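PDB 2H9F: hypothetical protein from Pseudomonas aeruginosa, which probably catalyses the isomerisation of methylaconitate, as a member of the PrpF family of isomerases. Local coordinates for residues Asp201-Val204 / Gly208-Lys211; Thr234-Glu239 / Arg289-Lys294; Arg252-Gly257 / Thr272-Pro277. All coordinates share one frame; numbering follows the deposited sequence.

Contact 1 is a ladder of backbone bonds, contact 2 a leucine laid on a turn, and contact 3 a helix arginine gripping loop carbonyls. Contacts 1 and 3 are neighbours, their centres about 14 Å apart, because the helix 244-260 that supplies Arg254 also packs against the buried face of the hairpin; Val204 CG1 comes within 3.5 Å of Arg252 O. Contact 2 stands apart, its centre about 27 Å from that of contact 1 and about 25 Å from that of contact 3. Contact 3 also borders a sulfate, bound by His275 and probably left from crystallisation.

Contact 1 of 3, residues Asp201-Val204 / Gly208-Lys211; sequences DLEV and GTFK
Asp201-Val204 and Gly208-Lys211 are the facing arms of a beta hairpin, strands 200-204 and 208-216 joined by a three-residue turn, lying against helix 244-260. The strand segments run antiparallel, at 153° to each other. Two hydrogen-bonded pairs close the ladder. In one, Leu202 N reaches Phe210 O at 2.7 Å and Phe210 N returns to Leu202 O; in the other, beside the turn, Val204 and Gly208 exchange the same two bonds. Between these pairs Thr209 CA comes to 3.3 Å from Leu202 O, a CA-H...O contact.

Leu202, Val204 and Phe210 share the buried face. There the Val204 and Phe210 side chains cross at about a right angle, with Val204 CG2 3.9 Å from Phe210 CD2, while Ile253 and Ala256 of the helix pack against Leu202 and Val204 respectively. Gly208 has a phi of 156°, a conformation that suits a residue without a side chain, and one face of the Phe210 ring lies over its carbonyl carbon.

The other face is exposed and more polar. Thr209 OG1 touches Glu203 CG, and Thr209 CG2 sits 4.0 Å from Asp201 CB. Lys211 bends at chi2 (-61°), which brings its chain alongside Asp201 for a salt bridge. Lys211 NZ meets Asp201 OD1 at 2.7 Å, on the syn lone pair of that oxygen.

Contact 2 of 3, residues Thr234-Glu239 / Arg289-Lys294; sequences TELREE and RTASGK
Leu236 meets the turn Arg289-Lys294 through the two methyls at the end of its side chain, and most of what they touch is main chain. With CG beside the backbone N (chi1 -54°) and CD1 anti to CA (chi2 172°), the leucine reaches across so that CD1 lies over the face of the peptide joining Thr290 and Ala291. The approach is close there: Leu236 CD1 is 3.1 Å from Ala291 N and 3.6 Å from Thr290 C. The other branch, Leu236 CD2, rests 3.9 Å from Arg289 O. Ala291 turns its CB toward the leucine, 4.1 Å from CD1, whereas the CB atoms of Arg289 and Thr290 point away from it.

No hydrogen bond spans the two segments; the polar bonds here lie within each of them. Glu239 folds back and offers OE2 to Leu236 N in a long but straight bond of 3.3 Å, the amide approaching from above the carboxylate plane. Across from it, the hydroxyl of Thr290 occupies the inside of the turn: OG1 accepts from Lys294 N and shares a 2.6 Å hydrogen bond with Ser292 OG. The Arg289 chain bends at chi3 (-71°), and NH1 donates to Gly293 O, which lies near the guanidinium plane. Beyond the segments, Pro353 also touches Leu236, and Arg306 binds the carbonyls of Thr234 and Glu235.

The contact thus joins the approach to the short helix 238-241 with the connecting loop of a beta hairpin, strands 288-289 and 295-296, whose turn is braced from within by a threonine hydroxyl.

Contact 3 of 3, residues Arg252-Gly257 / Thr272-Pro277; sequences RIRVAG and TRQHTP. With SO4 (sulfate ion), chain F.
Arg254 extends from helix 244-260 to the loop Thr272-Pro277 and presents the edge of its guanidinium to two backbone carbonyls. Its CG is anti to the backbone N, and a bend at chi3 (72°) swings the flat group into the loop. Arg254 NH1 donates to Pro277 O at 3.0 Å, a nearly straight bond at 172° that uses a lone pair in the carbonyl plane. Arg254 NH2 reaches Arg273 O, also at 3.0 Å, from a position tilted out of that carbonyl's plane; a weak second bond runs from NH1 to the same oxygen. Gln274 O lies over one guanidinium face, offset toward the rim.

The Gln274 side chain crosses that of Arg254 at about a right angle, the amide plane 74° from the guanidinium. Gln274 NE2 and Arg254 NH2, both donors, approach to 3.4 Å without bonding. Glu251 serves both side chains, OE1 in a salt bridge with Arg254 NE, OE2 accepting from Gln274 NE2, which also binds Ala270 O.

The peptide before Pro277 is cis, and the ring CD lies 3.7 Å from Arg254 NH1. Two residues before the proline, His275 ND1 donates at 2.8 Å to O4 of a sulfate that Lys278 also binds.

A largely buried arginine is therefore satisfied by main-chain oxygens and one carboxylate. Glu251 probably stabilises its positive charge, while NH1 and NH2 fix the guanidinium's rotation by meeting two carbonyls edge-on.

Contact 1 of 3, residues Asp201-Val204 / Gly208-Lys211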
ATOM      1  N   ASP A 201      36.608   4.114 -29.790  1.00 37.43           N
ATOM      2  CA  ASP A 201      36.388   2.927 -30.622  1.00 40.38           C
ATOM      3  C   ASP A 201      36.359   1.751 -29.673  1.00 40.00           C
ATOM      4  O   ASP A 201      37.364   1.427 -29.072  1.00 40.04           O
ATOM      5  CB  ASP A 201      37.468   2.800 -31.678  1.00 40.46           C
ATOM      6  CG  ASP A 201      37.361   3.897 -32.728  1.00 45.39           C
ATOM      7  OD1 ASP A 201      36.246   4.079 -33.272  1.00 50.46           O
ATOM      8  OD2 ASP A 201      38.371   4.589 -32.993  1.00 51.04           O
ATOM      9  N   LEU A 202      35.172   1.185 -29.465  1.00 40.09           N
ATOM     10  CA  LEU A 202      35.001   0.150 -28.471  1.00 39.52           C
ATOM     11  C   LEU A 202      35.122  -1.195 -29.141  1.00 40.08           C
ATOM     12  O   LEU A 202      34.276  -1.568 -29.942  1.00 40.97           O
ATOM     13  CB  LEU A 202      33.637   0.282 -27.801  1.00 39.06           C
ATOM     14  CG  LEU A 202      33.342  -0.712 -26.665  1.00 38.21           C
ATOM     15  CD1 LEU A 202      34.272  -0.498 -25.465  1.00 39.04           C
ATOM     16  CD2 LEU A 202      31.845  -0.598 -26.305  1.00 37.48           C
ATOM     17  N   GLU A 203      36.156  -1.935 -28.781  1.00 40.24           N
ATOM     18  CA  GLU A 203      36.365  -3.276 -29.312  1.00 41.47           C
ATOM     19  C   GLU A 203      35.557  -4.323 -28.548  1.00 40.31           C
ATOM     20  O   GLU A 203      35.787  -4.547 -27.355  1.00 38.75           O
ATOM     21  CB  GLU A 203      37.822  -3.652 -29.196  1.00 42.29           C
ATOM     22  CG  GLU A 203      38.690  -3.338 -30.391  1.00 49.89           C
ATOM     23  CD  GLU A 203      39.895  -4.270 -30.404  1.00 58.41           C
ATOM     24  OE1 GLU A 203      39.740  -5.447 -30.827  1.00 63.18           O
ATOM     25  OE2 GLU A 203      40.983  -3.848 -29.942  1.00 64.54           O
ATOM     26  N   VAL A 204      34.635  -4.980 -29.248  1.00 38.25           N
ATOM     27  CA  VAL A 204      33.838  -6.051 -28.672  1.00 38.65           C
ATOM     28  C   VAL A 204      34.195  -7.389 -29.354  1.00 39.60           C
ATOM     29  O   VAL A 204      33.708  -7.690 -30.455  1.00 37.70           O
ATOM     30  CB  VAL A 204      32.334  -5.754 -28.811  1.00 39.52           C
ATOM     31  CG1 VAL A 204      31.526  -6.720 -27.932  1.00 37.10           C
ATOM     32  CG2 VAL A 204      32.036  -4.271 -28.456  1.00 35.82           C
ATOM     33  N   GLY A 208      32.414  -6.905 -32.939  1.00 41.00           N
ATOM     34  CA  GLY A 208      32.796  -5.755 -33.772  1.00 41.32           C
ATOM     35  C   GLY A 208      33.536  -4.657 -33.029  1.00 40.21           C
ATOM     36  O   GLY A 208      33.839  -4.783 -31.840  1.00 39.39           O
ATOM     37  N   THR A 209      33.845  -3.588 -33.747  1.00 39.10           N
ATOM     38  CA  THR A 209      34.422  -2.399 -33.139  1.00 40.88           C
ATOM     39  C   THR A 209      33.461  -1.254 -33.434  1.00 40.83           C
ATOM     40  O   THR A 209      33.093  -1.014 -34.576  1.00 42.80           O
ATOM     41  CB  THR A 209      35.845  -2.129 -33.634  1.00 40.43           C
ATOM     42  OG1 THR A 209      36.684  -3.186 -33.171  1.00 43.51           O
ATOM     43  CG2 THR A 209      36.378  -0.816 -33.090  1.00 40.19           C
ATOM     44  N   PHE A 210      33.011  -0.586 -32.384  1.00 41.27           N
ATOM     45  CA  PHE A 210      31.892   0.328 -32.500  1.00 39.91           C
ATOM     46  C   PHE A 210      32.231   1.669 -31.886  1.00 40.25           C
ATOM     47  O   PHE A 210      32.915   1.719 -30.896  1.00 40.31           O
ATOM     48  CB  PHE A 210      30.699  -0.249 -31.758  1.00 40.31           C
ATOM     49  CG  PHE A 210      30.223  -1.569 -32.298  1.00 42.19           C
ATOM     50  CD1 PHE A 210      29.861  -1.701 -33.627  1.00 40.69           C
ATOM     51  CD2 PHE A 210      30.134  -2.683 -31.475  1.00 41.03           C
ATOM     52  CE1 PHE A 210      29.420  -2.926 -34.127  1.00 43.26           C
ATOM     53  CE2 PHE A 210      29.693  -3.913 -31.976  1.00 45.41           C
ATOM     54  CZ  PHE A 210      29.326  -4.028 -33.294  1.00 40.69           C
ATOM     55  N   LYS A 211      31.704   2.754 -32.444  1.00 40.82           N
ATOM     56  CA  LYS A 211      31.784   4.036 -31.773  1.00 39.18           C
ATOM     57  C   LYS A 211      30.999   3.950 -30.470  1.00 38.10           C
ATOM     58  O   LYS A 211      29.950   3.321 -30.389  1.00 33.30           O
ATOM     59  CB  LYS A 211      31.231   5.153 -32.644  1.00 38.70           C
ATOM     60  CG  LYS A 211      31.997   5.427 -33.946  1.00 41.12           C
ATOM     61  CD  LYS A 211      33.430   5.832 -33.690  1.00 43.46           C
ATOM     62  CE  LYS A 211      34.201   6.054 -34.988  1.00 44.92           C
ATOM     63  NZ  LYS A 211      35.671   6.268 -34.745  1.00 43.85           N
TER

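Contact 2 of 3, residues Thr234-Glu239 / Arg289-Lys294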
ATOM      1  N   THR A 234      14.212   2.387 -33.106  1.00 42.68           N
ATOM      2  CA  THR A 234      12.781   2.427 -32.820  1.00 40.03           C
ATOM      3  C   THR A 234      12.268   1.136 -32.154  1.00 42.51           C
ATOM      4  O   THR A 234      11.120   1.068 -31.730  1.00 42.83           O
ATOM      5  CB  THR A 234      11.993   2.646 -34.124  1.00 40.88           C
ATOM      6  OG1 THR A 234      12.290   1.595 -35.044  1.00 37.71           O
ATOM      7  CG2 THR A 234      12.375   3.964 -34.757  1.00 34.72           C
ATOM      8  N   GLU A 235      13.121   0.124 -32.054  1.00 42.94           N
ATOM      9  CA  GLU A 235      12.709  -1.186 -31.584  1.00 43.48           C
ATOM     10  C   GLU A 235      11.952  -1.171 -30.252  1.00 45.62           C
ATOM     11  O   GLU A 235      12.311  -0.433 -29.319  1.00 47.17           O
ATOM     12  CB  GLU A 235      13.927  -2.086 -31.452  1.00 44.59           C
ATOM     13  CG  GLU A 235      14.484  -2.644 -32.772  1.00 47.39           C
ATOM     14  CD  GLU A 235      15.386  -1.690 -33.547  1.00 49.88           C
ATOM     15  OE1 GLU A 235      15.739  -0.618 -32.990  1.00 41.88           O
ATOM     16  OE2 GLU A 235      15.740  -2.057 -34.704  1.00 46.07           O
ATOM     17  N   LEU A 236      10.919  -2.007 -30.157  1.00 43.03           N
ATOM     18  CA  LEU A 236      10.176  -2.195 -28.916  1.00 43.17           C
ATOM     19  C   LEU A 236      10.615  -3.475 -28.188  1.00 42.64           C
ATOM     20  O   LEU A 236      11.462  -4.231 -28.664  1.00 44.11           O
ATOM     21  CB  LEU A 236       8.677  -2.268 -29.206  1.00 45.29           C
ATOM     22  CG  LEU A 236       8.084  -1.112 -30.002  1.00 43.22           C
ATOM     23  CD1 LEU A 236       6.651  -1.458 -30.370  1.00 46.07           C
ATOM     24  CD2 LEU A 236       8.189   0.217 -29.227  1.00 48.14           C
ATOM     25  N   ARG A 237      10.050  -3.714 -27.016  1.00 41.52           N
ATOM     26  CA  ARG A 237      10.524  -4.814 -26.201  1.00 41.67           C
ATOM     27  C   ARG A 237      10.352  -6.160 -26.866  1.00 39.60           C
ATOM     28  O   ARG A 237      11.257  -6.978 -26.847  1.00 37.80           O
ATOM     29  CB  ARG A 237       9.833  -4.802 -24.857  1.00 43.63           C
ATOM     30  CG  ARG A 237      10.382  -3.739 -23.948  1.00 45.87           C
ATOM     31  CD  ARG A 237       9.831  -3.893 -22.553  1.00 49.78           C
ATOM     32  NE  ARG A 237       8.381  -3.850 -22.588  1.00 50.96           N
ATOM     33  CZ  ARG A 237       7.577  -4.297 -21.624  1.00 54.57           C
ATOM     34  NH1 ARG A 237       8.054  -4.814 -20.489  1.00 54.86           N
ATOM     35  NH2 ARG A 237       6.271  -4.201 -21.802  1.00 55.75           N
ATOM     36  N   GLU A 238       9.200  -6.397 -27.476  1.00 39.77           N
ATOM     37  CA  GLU A 238       8.953  -7.714 -28.018  1.00 43.59           C
ATOM     38  C   GLU A 238       9.996  -8.164 -29.051  1.00 41.84           C
ATOM     39  O   GLU A 238      10.304  -9.348 -29.145  1.00 43.29           O
ATOM     40  CB  GLU A 238       7.556  -7.799 -28.606  1.00 40.85           C
ATOM     41  CG  GLU A 238       7.112  -9.213 -28.893  1.00 52.29           C
ATOM     42  CD  GLU A 238       5.747  -9.284 -29.615  1.00 52.68           C
ATOM     43  OE1 GLU A 238       5.086  -8.221 -29.744  1.00 64.67           O
ATOM     44  OE2 GLU A 238       5.348 -10.399 -30.054  1.00 63.02           O
ATOM     45  N   GLU A 239      10.550  -7.244 -29.827  1.00 41.05           N
ATOM     46  CA  GLU A 239      11.461  -7.663 -30.898  1.00 40.99           C
ATOM     47  C   GLU A 239      12.886  -7.859 -30.406  1.00 39.66           C
ATOM     48  O   GLU A 239      13.739  -8.286 -31.169  1.00 38.65           O
ATOM     49  CB  GLU A 239      11.397  -6.755 -32.146  1.00 38.15           C
ATOM     50  CG  GLU A 239      11.668  -5.319 -31.917  1.00 44.22           C
ATOM     51  CD  GLU A 239      11.234  -4.402 -33.080  1.00 42.80           C
ATOM     52  OE1 GLU A 239      11.933  -4.374 -34.133  1.00 37.54           O
ATOM     53  OE2 GLU A 239      10.218  -3.682 -32.887  1.00 42.81           O
ATOM     54  N   ARG A 289       5.755   3.755 -33.857  1.00 46.80           N
ATOM     55  CA  ARG A 289       4.584   3.405 -33.064  1.00 48.92           C
ATOM     56  C   ARG A 289       5.010   2.531 -31.876  1.00 52.16           C
ATOM     57  O   ARG A 289       5.838   1.640 -32.011  1.00 55.61           O
ATOM     58  CB  ARG A 289       3.581   2.661 -33.935  1.00 49.52           C
ATOM     59  CG  ARG A 289       2.151   2.755 -33.474  1.00 48.74           C
ATOM     60  CD  ARG A 289       1.231   2.038 -34.432  1.00 51.05           C
ATOM     61  NE  ARG A 289       1.046   2.704 -35.731  1.00 53.18           N
ATOM     62  CZ  ARG A 289       0.296   3.794 -35.951  1.00 59.30           C
ATOM     63  NH1 ARG A 289      -0.303   4.419 -34.943  1.00 62.18           N
ATOM     64  NH2 ARG A 289       0.151   4.281 -37.191  1.00 58.57           N
ATOM     65  N   THR A 290       4.443   2.787 -30.710  1.00 52.44           N
ATOM     66  CA  THR A 290       4.588   1.884 -29.561  1.00 49.17           C
ATOM     67  C   THR A 290       3.781   0.515 -29.666  1.00 50.08           C
ATOM     68  O   THR A 290       2.893   0.332 -30.535  1.00 44.14           O
ATOM     69  CB  THR A 290       4.146   2.637 -28.321  1.00 47.89           C
ATOM     70  OG1 THR A 290       2.723   2.741 -28.408  1.00 40.21           O
ATOM     71  CG2 THR A 290       4.807   4.065 -28.273  1.00 39.66           C
ATOM     72  N   ALA A 291       4.130  -0.441 -28.780  1.00 52.90           N
ATOM     73  CA  ALA A 291       3.359  -1.699 -28.549  1.00 52.04           C
ATOM     74  C   ALA A 291       1.889  -1.376 -28.251  1.00 53.63           C
ATOM     75  O   ALA A 291       0.984  -1.995 -28.845  1.00 54.68           O
ATOM     76  CB  ALA A 291       3.977  -2.540 -27.389  1.00 50.90           C
ATOM     77  N   SER A 292       1.650  -0.390 -27.362  1.00 53.58           N
ATOM     78  CA  SER A 292       0.280   0.186 -27.175  1.00 53.16           C
ATOM     79  C   SER A 292      -0.434   0.547 -28.518  1.00 51.40           C
ATOM     80  O   SER A 292      -1.569   0.136 -28.752  1.00 50.62           O
ATOM     81  CB  SER A 292       0.301   1.387 -26.176  1.00 53.80           C
ATOM     82  OG  SER A 292       0.744   2.636 -26.695  1.00 50.92           O
ATOM     83  N   GLY A 293       0.263   1.278 -29.398  1.00 51.02           N
ATOM     84  CA  GLY A 293      -0.292   1.742 -30.684  1.00 50.96           C
ATOM     85  C   GLY A 293      -0.196   3.252 -30.948  1.00 49.41           C
ATOM     86  O   GLY A 293      -0.709   3.753 -31.951  1.00 49.40           O
ATOM     87  N   LYS A 294       0.458   3.980 -30.060  1.00 46.80           N
ATOM     88  CA  LYS A 294       0.502   5.432 -30.149  1.00 47.26           C
ATOM     89  C   LYS A 294       1.689   5.864 -31.026  1.00 46.48           C
ATOM     90  O   LYS A 294       2.756   5.281 -30.934  1.00 42.97           O
ATOM     91  CB  LYS A 294       0.642   5.953 -28.730  1.00 46.68           C
ATOM     92  CG  LYS A 294       0.959   7.419 -28.549  1.00 46.99           C
ATOM     93  CD  LYS A 294       1.232   7.684 -27.025  1.00 53.08           C
ATOM     94  CE  LYS A 294       2.373   6.810 -26.384  1.00 50.55           C
ATOM     95  NZ  LYS A 294       2.939   7.410 -25.116  1.00 45.46           N
TER

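Contact 3 of 3, residues Arg252-Gly257 / Thr272-Pro277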
ATOM      1  N   ARG A 252      27.638  -8.473 -24.400  1.00 40.64           N
ATOM      2  CA  ARG A 252      29.049  -8.465 -24.775  1.00 41.95           C
ATOM      3  C   ARG A 252      29.561  -7.048 -24.964  1.00 40.47           C
ATOM      4  O   ARG A 252      30.690  -6.711 -24.581  1.00 40.19           O
ATOM      5  CB  ARG A 252      29.275  -9.337 -26.012  1.00 44.29           C
ATOM      6  CG  ARG A 252      29.495 -10.780 -25.597  1.00 49.41           C
ATOM      7  CD  ARG A 252      28.827 -11.755 -26.492  1.00 60.61           C
ATOM      8  NE  ARG A 252      29.663 -12.087 -27.636  1.00 65.63           N
ATOM      9  CZ  ARG A 252      30.563 -13.066 -27.670  1.00 67.25           C
ATOM     10  NH1 ARG A 252      30.790 -13.846 -26.604  1.00 69.88           N
ATOM     11  NH2 ARG A 252      31.252 -13.253 -28.792  1.00 66.52           N
ATOM     12  N   ILE A 253      28.702  -6.212 -25.512  1.00 39.70           N
ATOM     13  CA  ILE A 253      29.029  -4.800 -25.693  1.00 40.77           C
ATOM     14  C   ILE A 253      29.106  -4.127 -24.330  1.00 39.40           C
ATOM     15  O   ILE A 253      30.064  -3.380 -24.037  1.00 40.30           O
ATOM     16  CB  ILE A 253      28.014  -4.069 -26.585  1.00 39.14           C
ATOM     17  CG1 ILE A 253      27.875  -4.776 -27.950  1.00 43.49           C
ATOM     18  CG2 ILE A 253      28.486  -2.651 -26.822  1.00 42.33           C
ATOM     19  CD1 ILE A 253      26.841  -4.228 -28.854  1.00 41.02           C
ATOM     20  N   ARG A 254      28.133  -4.438 -23.477  1.00 37.09           N
ATOM     21  CA  ARG A 254      28.093  -3.868 -22.144  1.00 36.82           C
ATOM     22  C   ARG A 254      29.385  -4.250 -21.387  1.00 36.40           C
ATOM     23  O   ARG A 254      30.004  -3.414 -20.759  1.00 36.57           O
ATOM     24  CB  ARG A 254      26.840  -4.349 -21.382  1.00 37.36           C
ATOM     25  CG  ARG A 254      26.489  -3.505 -20.130  1.00 38.72           C
ATOM     26  CD  ARG A 254      25.333  -4.096 -19.296  1.00 37.22           C
ATOM     27  NE  ARG A 254      25.748  -5.299 -18.576  1.00 39.33           N
ATOM     28  CZ  ARG A 254      26.392  -5.334 -17.403  1.00 37.04           C
ATOM     29  NH1 ARG A 254      26.664  -4.255 -16.706  1.00 40.31           N
ATOM     30  NH2 ARG A 254      26.720  -6.494 -16.897  1.00 34.72           N
ATOM     31  N   VAL A 255      29.799  -5.508 -21.489  1.00 37.41           N
ATOM     32  CA  VAL A 255      31.018  -5.986 -20.801  1.00 36.14           C
ATOM     33  C   VAL A 255      32.295  -5.318 -21.331  1.00 34.38           C
ATOM     34  O   VAL A 255      33.191  -4.935 -20.564  1.00 37.38           O
ATOM     35  CB  VAL A 255      31.107  -7.552 -20.900  1.00 38.01           C
ATOM     36  CG1 VAL A 255      32.431  -8.087 -20.369  1.00 36.34           C
ATOM     37  CG2 VAL A 255      29.941  -8.192 -20.145  1.00 36.22           C
ATOM     38  N   ALA A 256      32.376  -5.191 -22.647  1.00 37.22           N
ATOM     39  CA  ALA A 256      33.474  -4.492 -23.302  1.00 37.88           C
ATOM     40  C   ALA A 256      33.610  -3.041 -22.772  1.00 38.60           C
ATOM     41  O   ALA A 256      34.704  -2.604 -22.413  1.00 40.02           O
ATOM     42  CB  ALA A 256      33.269  -4.515 -24.806  1.00 37.58           C
ATOM     43  N   GLY A 257      32.493  -2.329 -22.680  1.00 39.56           N
ATOM     44  CA  GLY A 257      32.480  -0.966 -22.117  1.00 39.73           C
ATOM     45  C   GLY A 257      32.832  -0.927 -20.646  1.00 40.71           C
ATOM     46  O   GLY A 257      33.539  -0.017 -20.200  1.00 41.54           O
ATOM     47  N   THR A 272      28.774 -11.031 -12.289  1.00 55.33           N
ATOM     48  CA  THR A 272      28.294 -10.668 -10.970  1.00 55.56           C
ATOM     49  C   THR A 272      28.277  -9.145 -10.816  1.00 56.57           C
ATOM     50  O   THR A 272      28.344  -8.628  -9.715  1.00 58.24           O
ATOM     51  CB  THR A 272      29.182 -11.323  -9.897  1.00 55.96           C
ATOM     52  OG1 THR A 272      30.477 -10.717  -9.922  1.00 55.75           O
ATOM     53  CG2 THR A 272      29.323 -12.835 -10.154  1.00 52.09           C
ATOM     54  N   ARG A 273      28.201  -8.428 -11.930  1.00 56.90           N
ATOM     55  CA  ARG A 273      28.029  -6.978 -11.906  1.00 57.73           C
ATOM     56  C   ARG A 273      27.101  -6.587 -13.040  1.00 53.58           C
ATOM     57  O   ARG A 273      27.523  -6.066 -14.064  1.00 50.95           O
ATOM     58  CB  ARG A 273      29.369  -6.257 -12.025  1.00 59.80           C
ATOM     59  CG  ARG A 273      29.263  -4.744 -11.743  1.00 64.45           C
ATOM     60  CD  ARG A 273      30.252  -3.909 -12.586  1.00 65.17           C
ATOM     61  NE  ARG A 273      30.191  -2.473 -12.276  1.00 67.71           N
ATOM     62  CZ  ARG A 273      30.761  -1.902 -11.211  1.00 71.46           C
ATOM     63  NH1 ARG A 273      31.444  -2.624 -10.328  1.00 73.99           N
ATOM     64  NH2 ARG A 273      30.646  -0.591 -11.019  1.00 71.22           N
ATOM     65  N   GLN A 274      25.826  -6.868 -12.836  1.00 50.07           N
ATOM     66  CA  GLN A 274      24.828  -6.738 -13.877  1.00 48.93           C
ATOM     67  C   GLN A 274      24.145  -5.364 -13.887  1.00 45.92           C
ATOM     68  O   GLN A 274      23.453  -5.044 -14.846  1.00 48.97           O
ATOM     69  CB  GLN A 274      23.777  -7.856 -13.728  1.00 49.37           C
ATOM     70  CG  GLN A 274      24.263  -9.251 -14.143  1.00 46.83           C
ATOM     71  CD  GLN A 274      24.570  -9.353 -15.643  1.00 49.72           C
ATOM     72  OE1 GLN A 274      23.685  -9.146 -16.499  1.00 39.56           O
ATOM     73  NE2 GLN A 274      25.833  -9.658 -15.970  1.00 41.91           N
ATOM     74  N   HIS A 275      24.337  -4.566 -12.837  1.00 45.74           N
ATOM     75  CA  HIS A 275      23.606  -3.299 -12.681  1.00 45.68           C
ATOM     76  C   HIS A 275      24.257  -2.126 -13.382  1.00 44.10           C
ATOM     77  O   HIS A 275      23.556  -1.252 -13.866  1.00 44.23           O
ATOM     78  CB  HIS A 275      23.410  -2.933 -11.214  1.00 46.50           C
ATOM     79  CG  HIS A 275      22.507  -3.866 -10.476  1.00 49.81           C
ATOM     80  ND1 HIS A 275      21.136  -3.714 -10.453  1.00 49.90           N
ATOM     81  CD2 HIS A 275      22.779  -4.971  -9.742  1.00 51.63           C
ATOM     82  CE1 HIS A 275      20.603  -4.684  -9.732  1.00 51.55           C
ATOM     83  NE2 HIS A 275      21.577  -5.464  -9.295  1.00 54.07           N
ATOM     84  N   THR A 276      25.582  -2.087 -13.400  1.00 42.52           N
ATOM     85  CA  THR A 276      26.307  -1.033 -14.080  1.00 43.24           C
ATOM     86  C   THR A 276      27.477  -1.650 -14.833  1.00 44.25           C
ATOM     87  O   THR A 276      28.003  -2.668 -14.403  1.00 44.28           O
ATOM     88  CB  THR A 276      26.857   0.034 -13.109  1.00 43.86           C
ATOM     89  OG1 THR A 276      27.823  -0.545 -12.228  1.00 45.49           O
ATOM     90  CG2 THR A 276      25.758   0.643 -12.297  1.00 46.70           C
ATOM     91  N   PRO A 277      27.893  -1.038 -15.955  1.00 42.46           N
ATOM     92  CA  PRO A 277      27.253   0.113 -16.586  1.00 40.42           C
ATOM     93  C   PRO A 277      25.965  -0.313 -17.255  1.00 38.77           C
ATOM     94  O   PRO A 277      25.760  -1.496 -17.477  1.00 37.19           O
ATOM     95  CB  PRO A 277      28.281   0.542 -17.627  1.00 40.95           C
ATOM     96  CG  PRO A 277      28.944  -0.704 -18.009  1.00 41.31           C
ATOM     97  CD  PRO A 277      29.114  -1.426 -16.679  1.00 42.78           C
TER
HETATM   98  S   SO4 F 400      20.209  -0.188 -10.981  1.00 73.89           S
HETATM   99  O1  SO4 F 400      21.511  -0.009 -10.311  1.00 76.65           O
HETATM  100  O2  SO4 F 400      19.083  -0.190 -10.039  1.00 69.99           O
HETATM  101  O3  SO4 F 400      20.031   1.006 -11.810  1.00 77.48           O
HETATM  102  O4  SO4 F 400      20.233  -1.440 -11.774  1.00 70.89           O